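Local coordinates for starch synthase I (Hordeum vulgare, PDB 4HLN), which is a plant enzyme of the starch synthase family, built from two Rossmann-like domains in the manner of the GT-B glycosyltransferases, at residues A[462-476]-A[493-507]. Sequence-based numbering, arbitrary orientation.
Sequences IPDLMREDVQFVMLG and YKDKFRGWVGFSVPV
Phe472 and Phe497 meet rim to rim on one face of a parallel strand pair, their planes only 13° apart and their centroids 5.7 Å from each other. In both residues CG is anti to the backbone N (chi1 179° and 177°), and the two rings run alongside one another in the same direction. Met474 SD closes on the edge of the Phe497 ring, near its plane, while the Ile462 side chain stands roughly perpendicular to that of Phe497, with Ile462 CD1 3.9 Å from Phe497 CD1. Met466 lies over Tyr493: its CG sits 3.6 Å from the ring centroid, above the face, and SD follows obliquely as a Met-aromatic contact, the chain bent at chi2 and chi3. The Lys496 chain, extended beyond CG, runs antiparallel to the Met466 side chain, and its NZ bonds to Met466 O at 2.7 Å and Glu468 O at 2.9 Å, the latter from above the carbonyl plane. Two backbone carbonyls on the way from helix 455-466 to strand 471-476 thus hold the ammonium group. Between the two faces, six backbone hydrogen bonds alternate from Phe472 N to Lys496 O through Gly502 N to Gly476 O. At the far end Leu475 sets CD2 against Phe503 CE1. Arg498 binds Lys494 O with both NH1 and NH2; its NE reaches Leu432 O. Glu468 pairs with Arg584 and Asp469 with Arg437. Helix 480-492 makes the beta-alpha-beta crossover, touching Met474 through Phe482 and Ile462 through Trp485; strand 497-501 is an outermost strand of the six-stranded parallel sheet, and strand 471-476 runs between it and strand 442-446.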
loop_
_atom_site.group_PDB
_atom_site.type_symbol
_atom_site.label_atom_id
_atom_site.label_comp_id
_atom_site.label_asym_id
_atom_site.label_seq_id
_atom_site.Cartn_x
_atom_site.Cartn_y
_atom_site.Cartn_z
ATOM N N ILE A 462 -3.212 -2.624 27.351
ATOM C CA ILE A 462 -4.357 -3.370 27.872
ATOM C C ILE A 462 -4.622 -3.101 29.354
ATOM O O ILE A 462 -5.714 -2.673 29.724
ATOM C CB ILE A 462 -4.215 -4.891 27.627
ATOM C CG1 ILE A 462 -4.698 -5.247 26.226
ATOM C CG2 ILE A 462 -5.027 -5.677 28.638
ATOM C CD1 ILE A 462 -6.188 -5.048 26.037
ATOM N N PRO A 463 -3.622 -3.345 30.209
ATOM C CA PRO A 463 -3.862 -3.197 31.648
ATOM C C PRO A 463 -4.410 -1.815 32.003
ATOM O O PRO A 463 -5.400 -1.696 32.718
ATOM C CB PRO A 463 -2.471 -3.400 32.244
ATOM C CG PRO A 463 -1.777 -4.287 31.239
ATOM C CD PRO A 463 -2.242 -3.771 29.919
ATOM N N ASP A 464 -3.776 -0.779 31.483
ATOM C CA ASP A 464 -4.215 0.583 31.728
ATOM C C ASP A 464 -5.602 0.813 31.126
ATOM O O ASP A 464 -6.345 1.702 31.548
ATOM C CB ASP A 464 -3.203 1.548 31.112
ATOM C CG ASP A 464 -3.084 2.841 31.886
ATOM O OD1 ASP A 464 -4.081 3.257 32.515
ATOM O OD2 ASP A 464 -1.988 3.441 31.862
ATOM N N LEU A 465 -5.947 -0.008 30.142
ATOM C CA LEU A 465 -7.171 0.173 29.366
ATOM C C LEU A 465 -8.386 -0.460 30.035
ATOM O O LEU A 465 -9.496 0.072 29.947
ATOM C CB LEU A 465 -6.977 -0.394 27.955
ATOM C CG LEU A 465 -8.000 -0.122 26.840
ATOM C CD1 LEU A 465 -9.084 -1.181 26.803
ATOM C CD2 LEU A 465 -8.605 1.277 26.946
ATOM N N MET A 466 -8.169 -1.592 30.700
ATOM C CA MET A 466 -9.226 -2.271 31.448
ATOM C C MET A 466 -9.601 -1.545 32.746
ATOM O O MET A 466 -10.574 -1.900 33.401
ATOM C CB MET A 466 -8.827 -3.714 31.751
ATOM C CG MET A 466 -8.366 -4.509 30.529
ATOM S SD MET A 466 -9.674 -5.170 29.458
ATOM C CE MET A 466 -10.271 -3.698 28.644
ATOM N N ARG A 467 -8.824 -0.532 33.117
ATOM C CA ARG A 467 -9.209 0.358 34.209
ATOM C C ARG A 467 -10.535 1.062 33.893
ATOM O O ARG A 467 -11.183 1.620 34.779
ATOM C CB ARG A 467 -8.124 1.409 34.449
ATOM C CG ARG A 467 -6.886 0.906 35.172
ATOM C CD ARG A 467 -5.840 2.011 35.275
ATOM N NE ARG A 467 -4.848 1.737 36.310
ATOM C CZ ARG A 467 -3.531 1.843 36.142
ATOM N NH1 ARG A 467 -2.708 1.572 37.150
ATOM N NH2 ARG A 467 -3.035 2.219 34.971
ATOM N N GLU A 468 -10.933 1.037 32.627
ATOM C CA GLU A 468 -12.127 1.750 32.195
ATOM C C GLU A 468 -13.254 0.769 31.919
ATOM O O GLU A 468 -13.023 -0.438 31.806
ATOM C CB GLU A 468 -11.828 2.555 30.933
ATOM C CG GLU A 468 -10.440 3.183 30.906
ATOM C CD GLU A 468 -10.477 4.703 30.985
ATOM O OE1 GLU A 468 -9.404 5.320 31.166
ATOM O OE2 GLU A 468 -11.577 5.281 30.858
ATOM N N ASP A 469 -14.476 1.282 31.812
ATOM C CA ASP A 469 -15.606 0.425 31.480
ATOM C C ASP A 469 -15.719 0.291 29.971
ATOM O O ASP A 469 -16.362 1.112 29.313
ATOM C CB ASP A 469 -16.915 0.962 32.054
ATOM C CG ASP A 469 -18.079 0.007 31.826
ATOM O OD1 ASP A 469 -17.815 -1.184 31.533
ATOM O OD2 ASP A 469 -19.250 0.442 31.940
ATOM N N VAL A 470 -15.074 -0.741 29.438
ATOM C CA VAL A 470 -15.084 -1.013 28.010
ATOM C C VAL A 470 -14.965 -2.505 27.781
ATOM O O VAL A 470 -14.536 -3.258 28.665
ATOM C CB VAL A 470 -13.902 -0.341 27.271
ATOM C CG1 VAL A 470 -13.924 1.153 27.470
ATOM C CG2 VAL A 470 -12.576 -0.926 27.734
ATOM N N GLN A 471 -15.349 -2.926 26.583
ATOM C CA GLN A 471 -15.098 -4.287 26.145
ATOM C C GLN A 471 -14.133 -4.247 24.954
ATOM O O GLN A 471 -14.112 -3.293 24.178
ATOM C CB GLN A 471 -16.405 -4.985 25.784
ATOM C CG GLN A 471 -17.547 -4.647 26.726
ATOM C CD GLN A 471 -18.800 -5.423 26.408
ATOM O OE1 GLN A 471 -19.142 -5.623 25.237
ATOM N NE2 GLN A 471 -19.488 -5.885 27.448
ATOM N N PHE A 472 -13.317 -5.279 24.826
ATOM C CA PHE A 472 -12.284 -5.287 23.815
ATOM C C PHE A 472 -12.124 -6.684 23.254
ATOM O O PHE A 472 -11.780 -7.618 23.965
ATOM C CB PHE A 472 -10.957 -4.819 24.405
ATOM C CG PHE A 472 -9.841 -4.832 23.422
ATOM C CD1 PHE A 472 -9.493 -3.683 22.733
ATOM C CD2 PHE A 472 -9.151 -6.001 23.154
ATOM C CE1 PHE A 472 -8.462 -3.695 21.802
ATOM C CE2 PHE A 472 -8.120 -6.017 22.223
ATOM C CZ PHE A 472 -7.780 -4.861 21.550
ATOM N N VAL A 473 -12.375 -6.832 21.967
ATOM C CA VAL A 473 -12.181 -8.123 21.344
ATOM C C VAL A 473 -11.134 -7.996 20.259
ATOM O O VAL A 473 -11.169 -7.077 19.438
ATOM C CB VAL A 473 -13.481 -8.674 20.735
ATOM C CG1 VAL A 473 -14.157 -7.620 19.846
ATOM C CG2 VAL A 473 -13.191 -9.945 19.946
ATOM N N MET A 474 -10.179 -8.908 20.261
ATOM C CA MET A 474 -9.267 -8.945 19.147
ATOM C C MET A 474 -9.306 -10.334 18.541
ATOM O O MET A 474 -9.428 -11.329 19.246
ATOM C CB MET A 474 -7.857 -8.499 19.551
ATOM C CG MET A 474 -7.155 -9.407 20.526
ATOM S SD MET A 474 -5.657 -8.646 21.191
ATOM C CE MET A 474 -4.639 -8.484 19.729
ATOM N N LEU A 475 -9.263 -10.375 17.220
ATOM C CA LEU A 475 -9.250 -11.615 16.480
ATOM C C LEU A 475 -7.990 -11.620 15.649
ATOM O O LEU A 475 -7.695 -10.649 14.943
ATOM C CB LEU A 475 -10.475 -11.690 15.556
ATOM C CG LEU A 475 -10.300 -12.497 14.264
ATOM C CD1 LEU A 475 -10.434 -13.968 14.542
ATOM C CD2 LEU A 475 -11.295 -12.083 13.204
ATOM N N GLY A 476 -7.244 -12.709 15.726
ATOM C CA GLY A 476 -6.082 -12.861 14.878
ATOM C C GLY A 476 -5.263 -14.065 15.268
ATOM O O GLY A 476 -5.551 -14.727 16.271
ATOM N N TYR A 493 -9.455 -10.429 32.846
ATOM C CA TYR A 493 -10.549 -9.476 32.696
ATOM C C TYR A 493 -11.722 -10.175 32.032
ATOM O O TYR A 493 -12.016 -9.922 30.868
ATOM C CB TYR A 493 -10.090 -8.300 31.845
ATOM C CG TYR A 493 -8.739 -7.761 32.254
ATOM C CD1 TYR A 493 -7.570 -8.262 31.695
ATOM C CD2 TYR A 493 -8.633 -6.755 33.215
ATOM C CE1 TYR A 493 -6.330 -7.771 32.074
ATOM C CE2 TYR A 493 -7.405 -6.255 33.602
ATOM C CZ TYR A 493 -6.253 -6.765 33.030
ATOM O OH TYR A 493 -5.022 -6.269 33.415
ATOM N N LYS A 494 -12.390 -11.055 32.768
ATOM C CA LYS A 494 -13.277 -12.018 32.132
ATOM C C LYS A 494 -14.598 -11.429 31.625
ATOM O O LYS A 494 -15.400 -12.122 31.003
ATOM C CB LYS A 494 -13.504 -13.235 33.036
ATOM C CG LYS A 494 -13.206 -14.584 32.343
ATOM C CD LYS A 494 -13.998 -14.761 31.020
ATOM C CE LYS A 494 -13.862 -16.167 30.429
ATOM N NZ LYS A 494 -14.834 -16.395 29.327
ATOM N N ASP A 495 -14.805 -10.141 31.859
ATOM C CA ASP A 495 -16.051 -9.481 31.481
ATOM C C ASP A 495 -15.796 -8.321 30.510
ATOM O O ASP A 495 -16.712 -7.576 30.138
ATOM C CB ASP A 495 -16.750 -8.969 32.743
ATOM C CG ASP A 495 -15.835 -8.082 33.606
ATOM O OD1 ASP A 495 -14.597 -8.315 33.631
ATOM O OD2 ASP A 495 -16.358 -7.148 34.260
ATOM N N LYS A 496 -14.541 -8.172 30.104
ATOM C CA LYS A 496 -14.122 -7.010 29.338
ATOM C C LYS A 496 -13.290 -7.374 28.110
ATOM O O LYS A 496 -13.288 -6.643 27.123
ATOM C CB LYS A 496 -13.312 -6.068 30.224
ATOM C CG LYS A 496 -14.085 -5.411 31.339
ATOM C CD LYS A 496 -13.178 -4.473 32.134
ATOM C CE LYS A 496 -13.959 -3.660 33.155
ATOM N NZ LYS A 496 -13.143 -2.561 33.744
ATOM N N PHE A 497 -12.581 -8.495 28.170
ATOM C CA PHE A 497 -11.637 -8.835 27.113
ATOM C C PHE A 497 -11.887 -10.210 26.509
ATOM O O PHE A 497 -12.047 -11.193 27.229
ATOM C CB PHE A 497 -10.198 -8.767 27.631
ATOM C CG PHE A 497 -9.177 -9.176 26.617
ATOM C CD1 PHE A 497 -8.481 -8.223 25.890
ATOM C CD2 PHE A 497 -8.920 -10.515 26.375
ATOM C CE1 PHE A 497 -7.538 -8.598 24.945
ATOM C CE2 PHE A 497 -7.984 -10.895 25.428
ATOM C CZ PHE A 497 -7.287 -9.932 24.711
ATOM N N ARG A 498 -11.892 -10.267 25.181
ATOM C CA ARG A 498 -12.010 -11.522 24.448
ATOM C C ARG A 498 -10.947 -11.642 23.356
ATOM O O ARG A 498 -10.702 -10.700 22.601
ATOM C CB ARG A 498 -13.401 -11.652 23.825
ATOM C CG ARG A 498 -14.544 -11.715 24.833
ATOM C CD ARG A 498 -14.530 -12.998 25.655
ATOM N NE ARG A 498 -15.689 -13.057 26.539
ATOM C CZ ARG A 498 -15.706 -12.612 27.790
ATOM N NH1 ARG A 498 -14.617 -12.080 28.335
ATOM N NH2 ARG A 498 -16.818 -12.704 28.502
ATOM N N GLY A 499 -10.324 -12.813 23.284
ATOM C CA GLY A 499 -9.318 -13.093 22.283
ATOM C C GLY A 499 -9.718 -14.295 21.451
ATOM O O GLY A 499 -9.754 -15.433 21.939
ATOM N N TRP A 500 -10.029 -14.032 20.187
ATOM C CA TRP A 500 -10.455 -15.068 19.266
ATOM C C TRP A 500 -9.236 -15.475 18.468
ATOM O O TRP A 500 -8.814 -14.761 17.549
ATOM C CB TRP A 500 -11.530 -14.517 18.328
ATOM C CG TRP A 500 -12.423 -15.552 17.677
ATOM C CD1 TRP A 500 -13.727 -15.811 17.990
ATOM C CD2 TRP A 500 -12.090 -16.439 16.588
ATOM N NE1 TRP A 500 -14.222 -16.810 17.180
ATOM C CE2 TRP A 500 -13.242 -17.211 16.309
ATOM C CE3 TRP A 500 -10.931 -16.659 15.829
ATOM C CZ2 TRP A 500 -13.272 -18.189 15.303
ATOM C CZ3 TRP A 500 -10.961 -17.629 14.825
ATOM C CH2 TRP A 500 -12.123 -18.381 14.573
ATOM N N VAL A 501 -8.665 -16.618 18.832
ATOM C CA VAL A 501 -7.450 -17.092 18.197
ATOM C C VAL A 501 -7.711 -17.991 17.002
ATOM O O VAL A 501 -8.299 -19.069 17.117
ATOM C CB VAL A 501 -6.556 -17.834 19.175
ATOM C CG1 VAL A 501 -5.345 -18.372 18.442
ATOM C CG2 VAL A 501 -6.134 -16.904 20.304
ATOM N N GLY A 502 -7.241 -17.530 15.854
ATOM C CA GLY A 502 -7.418 -18.221 14.596
ATOM C C GLY A 502 -7.788 -17.167 13.580
ATOM O O GLY A 502 -7.673 -15.967 13.847
ATOM N N PHE A 503 -8.215 -17.597 12.405
ATOM C CA PHE A 503 -8.931 -16.664 11.572
ATOM C C PHE A 503 -10.297 -17.166 11.145
ATOM O O PHE A 503 -10.632 -18.335 11.316
ATOM C CB PHE A 503 -8.117 -16.153 10.390
ATOM C CG PHE A 503 -8.441 -14.723 10.043
ATOM C CD1 PHE A 503 -8.027 -13.683 10.882
ATOM C CD2 PHE A 503 -9.201 -14.412 8.920
ATOM C CE1 PHE A 503 -8.336 -12.360 10.590
ATOM C CE2 PHE A 503 -9.515 -13.090 8.622
ATOM C CZ PHE A 503 -9.081 -12.064 9.458
ATOM N N SER A 504 -11.085 -16.241 10.615
ATOM C CA SER A 504 -12.440 -16.495 10.187
ATOM C C SER A 504 -12.896 -15.236 9.500
ATOM O O SER A 504 -12.962 -14.172 10.118
ATOM C CB SER A 504 -13.351 -16.742 11.389
ATOM O OG SER A 504 -14.714 -16.776 10.985
ATOM N N VAL A 505 -13.203 -15.326 8.220
ATOM C CA VAL A 505 -13.669 -14.128 7.550
ATOM C C VAL A 505 -15.077 -13.788 8.046
ATOM O O VAL A 505 -15.404 -12.623 8.241
ATOM C CB VAL A 505 -13.511 -14.219 5.998
ATOM C CG1 VAL A 505 -12.831 -15.541 5.619
ATOM C CG2 VAL A 505 -14.850 -14.011 5.253
ATOM N N PRO A 506 -15.903 -14.807 8.300
ATOM C CA PRO A 506 -17.241 -14.487 8.817
ATOM C C PRO A 506 -17.205 -13.766 10.165
ATOM O O PRO A 506 -17.976 -12.819 10.381
ATOM C CB PRO A 506 -17.889 -15.863 8.956
ATOM C CG PRO A 506 -17.230 -16.673 7.861
ATOM C CD PRO A 506 -15.794 -16.217 7.880
ATOM N N VAL A 507 -16.319 -14.198 11.059
ATOM C CA VAL A 507 -16.231 -13.558 12.364
ATOM C C VAL A 507 -15.638 -12.154 12.274
ATOM O O VAL A 507 -16.012 -11.255 13.034
ATOM C CB VAL A 507 -15.445 -14.407 13.376
ATOM C CG1 VAL A 507 -15.195 -13.611 14.650
ATOM C CG2 VAL A 507 -16.214 -15.695 13.700
#